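Local coordinates for Glyoxalase/bleomycin resistance protein/dioxygenase (Catenulispora acidiphila, PDB 4N04) that may act as a dioxygenase and belongs to the glyoxalase/bleomycin resistance protein/dioxygenase superfamily, at residues G15-A20 against T33-E38; A19-Y24 against A41-E46; W23-S26 against E31-F34. The protein carries 1 engineered substitution. All coordinates share one frame; numbering follows the deposited sequence.

Overall arrangement
All three contacts tie helix 17-28 to the chain that follows it, and together they illustrate how chemistry changes with depth. Contact 2 is the buried one, an apolar meeting of the helix with strand 40-46. Contact 1, at the start of the helix, is partly buried and mixes an aromatic edge contact with a backbone carbonyl over a ring. Contact 3, on the surface near the end of the helix, relies on a salt bridge. The centres of contacts 2 and 3 are only about 3 Å apart, where Pro32 packs on Leu21, while contacts 1 and 2 reach neighbouring strands, 34-37 and 40-46, of one sheet.

Contact 1 of 3, residues G15-A20 against T33-E38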
loop_
_atom_site.group_PDB
_atom_site.type_symbol
_atom_site.label_atom_id
_atom_site.label_comp_id
_atom_site.label_asym_id
_atom_site.label_seq_id
_atom_site.Cartn_x
_atom_site.Cartn_y
_atom_site.Cartn_z
ATOM N N GLY A 15 12.033 -3.369 6.241
ATOM C CA GLY A 15 13.012 -4.127 7.006
ATOM C C GLY A 15 13.210 -5.532 6.458
ATOM O O GLY A 15 14.119 -5.776 5.677
ATOM N N ASP A 16 12.383 -6.506 6.861
ATOM C CA ASP A 16 12.410 -7.836 6.263
ATOM C C ASP A 16 11.626 -7.838 4.959
ATOM O O ASP A 16 10.426 -7.576 4.956
ATOM C CB ASP A 16 11.848 -8.880 7.230
ATOM C CG ASP A 16 11.445 -10.177 6.530
ATOM O OD1 ASP A 16 12.049 -10.563 5.500
ATOM O OD2 ASP A 16 10.506 -10.828 7.020
ATOM N N PHE A 17 12.297 -8.153 3.854
ATOM C CA PHE A 17 11.635 -8.120 2.557
ATOM C C PHE A 17 10.468 -9.112 2.465
ATOM O O PHE A 17 9.367 -8.739 2.056
ATOM C CB PHE A 17 12.632 -8.345 1.431
ATOM C CG PHE A 17 12.018 -8.286 0.065
ATOM C CD1 PHE A 17 11.765 -7.068 -0.545
ATOM C CD2 PHE A 17 11.692 -9.448 -0.616
ATOM C CE1 PHE A 17 11.201 -7.010 -1.816
ATOM C CE2 PHE A 17 11.130 -9.395 -1.887
ATOM C CZ PHE A 17 10.886 -8.172 -2.485
ATOM N N GLY A 18 10.702 -10.362 2.859
ATOM C CA GLY A 18 9.666 -11.380 2.826
ATOM C C GLY A 18 8.373 -11.022 3.544
ATOM O O GLY A 18 7.282 -11.210 3.000
ATOM N N ALA A 19 8.481 -10.500 4.766
ATOM C CA ALA A 19 7.291 -10.087 5.514
ATOM C C ALA A 19 6.558 -8.977 4.770
ATOM O O ALA A 19 5.331 -8.987 4.647
ATOM C CB ALA A 19 7.656 -9.632 6.904
ATOM N N ALA A 20 7.325 -8.025 4.258
ATOM C CA ALA A 20 6.746 -6.875 3.578
ATOM C C ALA A 20 6.060 -7.292 2.275
ATOM O O ALA A 20 4.953 -6.836 1.967
ATOM C CB ALA A 20 7.814 -5.799 3.322
ATOM N N THR A 33 4.184 -6.686 -10.145
ATOM C CA THR A 33 4.317 -6.658 -11.597
ATOM C C THR A 33 5.714 -7.125 -12.059
ATOM O O THR A 33 5.839 -7.773 -13.090
ATOM C CB THR A 33 4.005 -5.265 -12.152
ATOM O OG1 THR A 33 2.684 -4.874 -11.742
ATOM C CG2 THR A 33 4.096 -5.247 -13.666
ATOM N N PHE A 34 6.753 -6.800 -11.296
ATOM C CA PHE A 34 8.099 -7.319 -11.542
ATOM C C PHE A 34 9.033 -7.079 -10.370
ATOM O O PHE A 34 8.744 -6.252 -9.501
ATOM C CB PHE A 34 8.718 -6.744 -12.822
ATOM C CG PHE A 34 8.824 -5.245 -12.847
ATOM C CD1 PHE A 34 10.047 -4.618 -12.612
ATOM C CD2 PHE A 34 7.714 -4.458 -13.153
ATOM C CE1 PHE A 34 10.159 -3.223 -12.655
ATOM C CE2 PHE A 34 7.813 -3.067 -13.202
ATOM C CZ PHE A 34 9.040 -2.446 -12.948
ATOM N N TYR A 35 10.151 -7.807 -10.357
ATOM C CA TYR A 35 11.203 -7.609 -9.361
ATOM C C TYR A 35 12.474 -7.065 -10.005
ATOM O O TYR A 35 13.221 -7.810 -10.618
ATOM C CB TYR A 35 11.554 -8.913 -8.643
ATOM C CG TYR A 35 10.415 -9.599 -7.940
ATOM C CD1 TYR A 35 10.334 -9.609 -6.556
ATOM C CD2 TYR A 35 9.426 -10.249 -8.658
ATOM C CE1 TYR A 35 9.297 -10.244 -5.904
ATOM C CE2 TYR A 35 8.380 -10.884 -8.020
ATOM C CZ TYR A 35 8.321 -10.885 -6.645
ATOM O OH TYR A 35 7.275 -11.529 -6.020
ATOM N N PRO A 36 12.726 -5.758 -9.860
ATOM C CA PRO A 36 13.997 -5.164 -10.292
ATOM C C PRO A 36 15.207 -5.925 -9.743
ATOM O O PRO A 36 16.182 -6.090 -10.464
ATOM C CB PRO A 36 13.942 -3.762 -9.692
ATOM C CG PRO A 36 12.494 -3.458 -9.609
ATOM C CD PRO A 36 11.808 -4.755 -9.296
ATOM N N HIS A 37 15.154 -6.363 -8.489
ATOM C CA HIS A 37 16.145 -7.303 -7.974
ATOM C C HIS A 37 15.536 -8.176 -6.882
ATOM O O HIS A 37 14.317 -8.260 -6.775
ATOM C CB HIS A 37 17.429 -6.603 -7.516
ATOM C CG HIS A 37 17.264 -5.736 -6.309
ATOM N ND1 HIS A 37 17.241 -6.241 -5.026
ATOM C CD2 HIS A 37 17.143 -4.394 -6.187
ATOM C CE1 HIS A 37 17.098 -5.248 -4.166
ATOM N NE2 HIS A 37 17.036 -4.115 -4.844
ATOM N N GLU A 38 16.361 -8.838 -6.082
ATOM C CA GLU A 38 15.822 -9.821 -5.149
ATOM C C GLU A 38 15.109 -9.242 -3.935
ATOM O O GLU A 38 14.181 -9.856 -3.419
ATOM C CB GLU A 38 16.881 -10.814 -4.698
ATOM C CG GLU A 38 16.319 -12.218 -4.643
ATOM C CD GLU A 38 17.111 -13.143 -3.753
ATOM O OE1 GLU A 38 17.813 -12.633 -2.846
ATOM O OE2 GLU A 38 17.019 -14.377 -3.961
#
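Phe17 and Glu38 bring the two backbones nearest to each other, yet their CA atoms are still 8.9 Å apart, and no hydrogen bond joins the start of helix 17-28 to residues 33-38. The second segment passes through a short, loosely paired strand at Phe34 and Tyr35 and bends sharply at Pro36. It is the side chain of Phe17 that bridges the gap. With CG anti to the backbone N (chi1 -178°), the ring is carried out to the other segment, where the carbonyl oxygen of Glu38 lies over one face, 3.4 Å from Phe17 CE2. At the far end of the ring, Phe17 CZ approaches Tyr35 CE1 at 4.3 Å. Each of these atoms lies near the plane of the other ring, so the two aromatics meet edge to edge without stacking, and both also pack on Ala41. Behind Phe17, Asp16 is the N-cap of the helix: its OD2 accepts a weak hydrogen bond from Ala19 N (3.0 Å, 141°), while Glu55 takes the N-H of Phe17. Through Phe17, the first turn of the helix thus reaches edge strand 34-37 and the loop after it, all parts of a beta-alpha-beta-beta-beta module of the vicinal oxygen chelate fold.

Contact 2 of 3, residues A19-Y24 against A41-E46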
loop_
_atom_site.group_PDB
_atom_site.type_symbol
_atom_site.label_atom_id
_atom_site.label_comp_id
_atom_site.label_asym_id
_atom_site.label_seq_id
_atom_site.Cartn_x
_atom_site.Cartn_y
_atom_site.Cartn_z
ATOM N N ALA A 19 8.481 -10.500 4.766
ATOM C CA ALA A 19 7.291 -10.087 5.514
ATOM C C ALA A 19 6.558 -8.977 4.770
ATOM O O ALA A 19 5.331 -8.987 4.647
ATOM C CB ALA A 19 7.656 -9.632 6.904
ATOM N N ALA A 20 7.325 -8.025 4.258
ATOM C CA ALA A 20 6.746 -6.875 3.578
ATOM C C ALA A 20 6.060 -7.292 2.275
ATOM O O ALA A 20 4.953 -6.836 1.967
ATOM C CB ALA A 20 7.814 -5.799 3.322
ATOM N N LEU A 21 6.722 -8.152 1.511
ATOM C CA LEU A 21 6.167 -8.626 0.256
ATOM C C LEU A 21 4.845 -9.349 0.503
ATOM O O LEU A 21 3.868 -9.124 -0.217
ATOM C CB LEU A 21 7.162 -9.547 -0.448
ATOM C CG LEU A 21 6.705 -10.272 -1.715
ATOM C CD1 LEU A 21 6.189 -9.300 -2.760
ATOM C CD2 LEU A 21 7.873 -11.077 -2.273
ATOM N N ALA A 22 4.819 -10.201 1.525
ATOM C CA ALA A 22 3.611 -10.929 1.874
ATOM C C ALA A 22 2.482 -9.948 2.185
ATOM O O ALA A 22 1.385 -10.025 1.610
ATOM C CB ALA A 22 3.871 -11.827 3.062
ATOM N N TRP A 23 2.771 -9.011 3.086
ATOM C CA TRP A 23 1.788 -8.035 3.528
ATOM C C TRP A 23 1.259 -7.176 2.383
ATOM O O TRP A 23 0.050 -7.046 2.218
ATOM C CB TRP A 23 2.364 -7.163 4.638
ATOM C CG TRP A 23 1.350 -6.274 5.269
ATOM C CD1 TRP A 23 0.538 -6.578 6.322
ATOM C CD2 TRP A 23 1.031 -4.930 4.889
ATOM N NE1 TRP A 23 -0.270 -5.509 6.618
ATOM C CE2 TRP A 23 0.016 -4.482 5.758
ATOM C CE3 TRP A 23 1.502 -4.062 3.897
ATOM C CZ2 TRP A 23 -0.533 -3.206 5.665
ATOM C CZ3 TRP A 23 0.950 -2.793 3.809
ATOM C CH2 TRP A 23 -0.057 -2.383 4.683
ATOM N N TYR A 24 2.143 -6.600 1.580
ATOM C CA TYR A 24 1.680 -5.769 0.472
ATOM C C TYR A 24 0.879 -6.572 -0.554
ATOM O O TYR A 24 -0.049 -6.051 -1.180
ATOM C CB TYR A 24 2.846 -5.013 -0.186
ATOM C CG TYR A 24 3.290 -3.796 0.607
ATOM C CD1 TYR A 24 2.734 -2.542 0.366
ATOM C CD2 TYR A 24 4.239 -3.913 1.611
ATOM C CE1 TYR A 24 3.121 -1.427 1.099
ATOM C CE2 TYR A 24 4.633 -2.835 2.344
ATOM C CZ TYR A 24 4.074 -1.578 2.093
ATOM O OH TYR A 24 4.479 -0.497 2.831
ATOM N N ALA A 41 10.363 -5.096 -5.077
ATOM C CA ALA A 41 9.164 -5.494 -5.784
ATOM C C ALA A 41 8.375 -4.251 -6.178
ATOM O O ALA A 41 8.198 -3.335 -5.371
ATOM C CB ALA A 41 8.330 -6.411 -4.911
ATOM N N VAL A 42 7.912 -4.231 -7.421
ATOM C CA VAL A 42 7.160 -3.126 -7.989
ATOM C C VAL A 42 5.752 -3.587 -8.362
ATOM O O VAL A 42 5.588 -4.621 -9.006
ATOM C CB VAL A 42 7.834 -2.624 -9.275
ATOM C CG1 VAL A 42 7.021 -1.520 -9.925
ATOM C CG2 VAL A 42 9.245 -2.163 -8.993
ATOM N N TRP A 43 4.738 -2.837 -7.940
ATOM C CA TRP A 43 3.373 -3.071 -8.389
ATOM C C TRP A 43 2.959 -1.939 -9.297
ATOM O O TRP A 43 3.071 -0.766 -8.930
ATOM C CB TRP A 43 2.384 -3.092 -7.231
ATOM C CG TRP A 43 2.397 -4.301 -6.386
ATOM C CD1 TRP A 43 1.503 -5.325 -6.419
ATOM C CD2 TRP A 43 3.319 -4.607 -5.340
ATOM N NE1 TRP A 43 1.814 -6.259 -5.466
ATOM C CE2 TRP A 43 2.930 -5.846 -4.790
ATOM C CE3 TRP A 43 4.444 -3.960 -4.816
ATOM C CZ2 TRP A 43 3.619 -6.451 -3.742
ATOM C CZ3 TRP A 43 5.133 -4.562 -3.778
ATOM C CH2 TRP A 43 4.717 -5.793 -3.248
ATOM N N GLN A 44 2.466 -2.284 -10.479
ATOM C CA GLN A 44 1.763 -1.301 -11.277
ATOM C C GLN A 44 0.316 -1.313 -10.839
ATOM O O GLN A 44 -0.371 -2.326 -10.982
ATOM C CB GLN A 44 1.849 -1.604 -12.760
ATOM C CG GLN A 44 1.066 -0.605 -13.571
ATOM C CD GLN A 44 1.566 -0.518 -14.982
ATOM O OE1 GLN A 44 2.771 -0.524 -15.221
ATOM N NE2 GLN A 44 0.646 -0.454 -15.934
ATOM N N LEU A 45 -0.127 -0.193 -10.282
ATOM C CA LEU A 45 -1.479 -0.065 -9.765
ATOM C C LEU A 45 -2.380 0.365 -10.903
ATOM O O LEU A 45 -3.535 -0.031 -10.992
ATOM C CB LEU A 45 -1.513 0.968 -8.644
ATOM C CG LEU A 45 -0.500 0.676 -7.539
ATOM C CD1 LEU A 45 -0.587 1.713 -6.436
ATOM C CD2 LEU A 45 -0.700 -0.725 -6.980
ATOM N N GLU A 46 -1.808 1.167 -11.787
ATOM C CA GLU A 46 -2.523 1.765 -12.889
ATOM C C GLU A 46 -1.442 2.361 -13.772
ATOM O O GLU A 46 -0.263 2.333 -13.420
ATOM C CB GLU A 46 -3.465 2.856 -12.388
ATOM C CG GLU A 46 -4.764 2.929 -13.138
ATOM C CD GLU A 46 -5.598 1.673 -12.977
ATOM O OE1 GLU A 46 -5.510 0.767 -13.848
ATOM O OE2 GLU A 46 -6.345 1.596 -11.976
#
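This is a buried, wholly apolar helix-on-sheet contact, in which Leu21 and Tyr24 of helix 17-28 meet Trp43 of strand 40-46. The two segments run nearly parallel, with 14° between their directions, and their axes come no closer than 10.7 Å. A large side chain spans that separation: the indole of Trp43 projects from the strand, and its six-membered ring reaches the helix. There Trp43 CH2 lies 3.7 Å from Tyr24 CB and 3.8 Å from Leu21 CD1, so the indole is met by side chains about one helical turn apart. A chi1 of 174° swings the leucine branch away from its own N, and Leu21 CD1 then also reaches Ala41 CB, at 4.2 Å. Tyr24 contributes CB, while its ring packs on Val12 and Ile53 and its hydroxyl is hydrogen-bonded to Asp103. The other end of the indole is held too, since Trp43 NE1 donates to Ala30 O just after the helix; that bond restrains the ring's rotation and satisfies its one polar atom. Packing of a single helix on one face of a mixed four-stranded sheet, with strand order 1-4-3-2, is the core of each beta-alpha-beta-beta-beta half of the vicinal oxygen chelate fold.

Contact 3 of 3, residues W23-S26 against E31-F34; sequences WYRS and EPTF
Arg25 and Glu31 form a salt bridge at the surface, closing the short connection that leaves helix 17-28. Its main link runs from Arg25 NH1 to Glu31 OE1 at 2.8 Å, with the acceptor at the edge of the guanidinium and near its plane. The hydrogen bond within the bridge is nevertheless weak, because the angle at the hydrogen is only 121°; electrostatic attraction probably accounts for more of the pairing than directional bonding. The guanidinium and carboxylate are not coplanar, their planes being tilted 41° apart. Glu31 OE2 sits between Arg25 NH1, at 3.2 Å, and the CD methylene of the same arginine, so both oxygens gather at one side of the arginine's end.

Both side chains bend to achieve this. Glu31 sets out from a CB that points away from the helix, and a fold at chi2 (-87°) returns its carboxylate to the arginine, which is itself kinked at chi3. The backbones are already close, with 5.8 Å between Arg25 CA and Glu31 CA, so neither side chain needs to extend fully. Pro32 adds a looser touch, its CD lying 4.2 Å from Arg25 NH1 and oblique to the guanidinium. These two charged residues nonetheless supply nearly all of the 124 Å² buried here, with only a small share left to the proline.

Farther out, the indole N-H of Trp43 bonds to Ala30 O and so fixes the start of the loop beside Glu31, while Pro32 packs on Leu21, Ala41 and Trp43. Beyond it, Thr33 OG1 accepts from Gln44 N. The salt bridge thus spans the turn between helix 17-28 and strand 34-37, with Pro32 packed on strand 40-46 and, on the helix, Ser26 tied to Arg82 and touching Val84.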
loop_
_atom_site.group_PDB
_atom_site.type_symbol
_atom_site.label_atom_id
_atom_site.label_comp_id
_atom_site.label_asym_id
_atom_site.label_seq_id
_atom_site.Cartn_x
_atom_site.Cartn_y
_atom_site.Cartn_z
ATOM N N TRP A 23 2.771 -9.011 3.086
ATOM C CA TRP A 23 1.788 -8.035 3.528
ATOM C C TRP A 23 1.259 -7.176 2.383
ATOM O O TRP A 23 0.050 -7.046 2.218
ATOM C CB TRP A 23 2.364 -7.163 4.638
ATOM C CG TRP A 23 1.350 -6.274 5.269
ATOM C CD1 TRP A 23 0.538 -6.578 6.322
ATOM C CD2 TRP A 23 1.031 -4.930 4.889
ATOM N NE1 TRP A 23 -0.270 -5.509 6.618
ATOM C CE2 TRP A 23 0.016 -4.482 5.758
ATOM C CE3 TRP A 23 1.502 -4.062 3.897
ATOM C CZ2 TRP A 23 -0.533 -3.206 5.665
ATOM C CZ3 TRP A 23 0.950 -2.793 3.809
ATOM C CH2 TRP A 23 -0.057 -2.383 4.683
ATOM N N TYR A 24 2.143 -6.600 1.580
ATOM C CA TYR A 24 1.680 -5.769 0.472
ATOM C C TYR A 24 0.879 -6.572 -0.554
ATOM O O TYR A 24 -0.049 -6.051 -1.180
ATOM C CB TYR A 24 2.846 -5.013 -0.186
ATOM C CG TYR A 24 3.290 -3.796 0.607
ATOM C CD1 TYR A 24 2.734 -2.542 0.366
ATOM C CD2 TYR A 24 4.239 -3.913 1.611
ATOM C CE1 TYR A 24 3.121 -1.427 1.099
ATOM C CE2 TYR A 24 4.633 -2.835 2.344
ATOM C CZ TYR A 24 4.074 -1.578 2.093
ATOM O OH TYR A 24 4.479 -0.497 2.831
ATOM N N ARG A 25 1.237 -7.841 -0.718
ATOM C CA ARG A 25 0.495 -8.739 -1.598
ATOM C C ARG A 25 -0.951 -8.858 -1.113
ATOM O O ARG A 25 -1.899 -8.607 -1.871
ATOM C CB ARG A 25 1.151 -10.120 -1.640
ATOM C CG ARG A 25 1.116 -10.773 -3.011
ATOM C CD ARG A 25 1.092 -12.293 -2.901
ATOM N NE ARG A 25 2.164 -12.804 -2.053
ATOM C CZ ARG A 25 3.384 -13.088 -2.497
ATOM N NH1 ARG A 25 3.681 -12.902 -3.778
ATOM N NH2 ARG A 25 4.310 -13.555 -1.661
ATOM N N SER A 26 -1.110 -9.229 0.155
ATOM C CA SER A 26 -2.429 -9.296 0.776
ATOM C C SER A 26 -3.207 -7.992 0.616
ATOM O O SER A 26 -4.354 -7.998 0.182
ATOM C CB SER A 26 -2.302 -9.644 2.255
ATOM O OG SER A 26 -1.698 -10.918 2.433
ATOM N N GLU A 31 -0.035 -9.693 -7.279
ATOM C CA GLU A 31 1.360 -10.070 -7.203
ATOM C C GLU A 31 2.144 -8.924 -7.790
ATOM O O GLU A 31 1.605 -8.154 -8.594
ATOM C CB GLU A 31 1.590 -11.332 -8.044
ATOM C CG GLU A 31 0.962 -12.574 -7.456
ATOM C CD GLU A 31 1.883 -13.257 -6.469
ATOM O OE1 GLU A 31 3.096 -12.939 -6.487
ATOM O OE2 GLU A 31 1.397 -14.104 -5.686
ATOM N N PRO A 32 3.409 -8.791 -7.387
ATOM C CA PRO A 32 4.272 -7.759 -7.957
ATOM C C PRO A 32 4.252 -7.830 -9.477
ATOM O O PRO A 32 4.276 -8.928 -10.028
ATOM C CB PRO A 32 5.647 -8.150 -7.434
ATOM C CG PRO A 32 5.362 -8.780 -6.127
ATOM C CD PRO A 32 4.052 -9.495 -6.267
ATOM N N THR A 33 4.184 -6.686 -10.145
ATOM C CA THR A 33 4.317 -6.658 -11.597
ATOM C C THR A 33 5.714 -7.125 -12.059
ATOM O O THR A 33 5.839 -7.773 -13.090
ATOM C CB THR A 33 4.005 -5.265 -12.152
ATOM O OG1 THR A 33 2.684 -4.874 -11.742
ATOM C CG2 THR A 33 4.096 -5.247 -13.666
ATOM N N PHE A 34 6.753 -6.800 -11.296
ATOM C CA PHE A 34 8.099 -7.319 -11.542
ATOM C C PHE A 34 9.033 -7.079 -10.370
ATOM O O PHE A 34 8.744 -6.252 -9.501
ATOM C CB PHE A 34 8.718 -6.744 -12.822
ATOM C CG PHE A 34 8.824 -5.245 -12.847
ATOM C CD1 PHE A 34 10.047 -4.618 -12.612
ATOM C CD2 PHE A 34 7.714 -4.458 -13.153
ATOM C CE1 PHE A 34 10.159 -3.223 -12.655
ATOM C CE2 PHE A 34 7.813 -3.067 -13.202
ATOM C CZ PHE A 34 9.040 -2.446 -12.948
#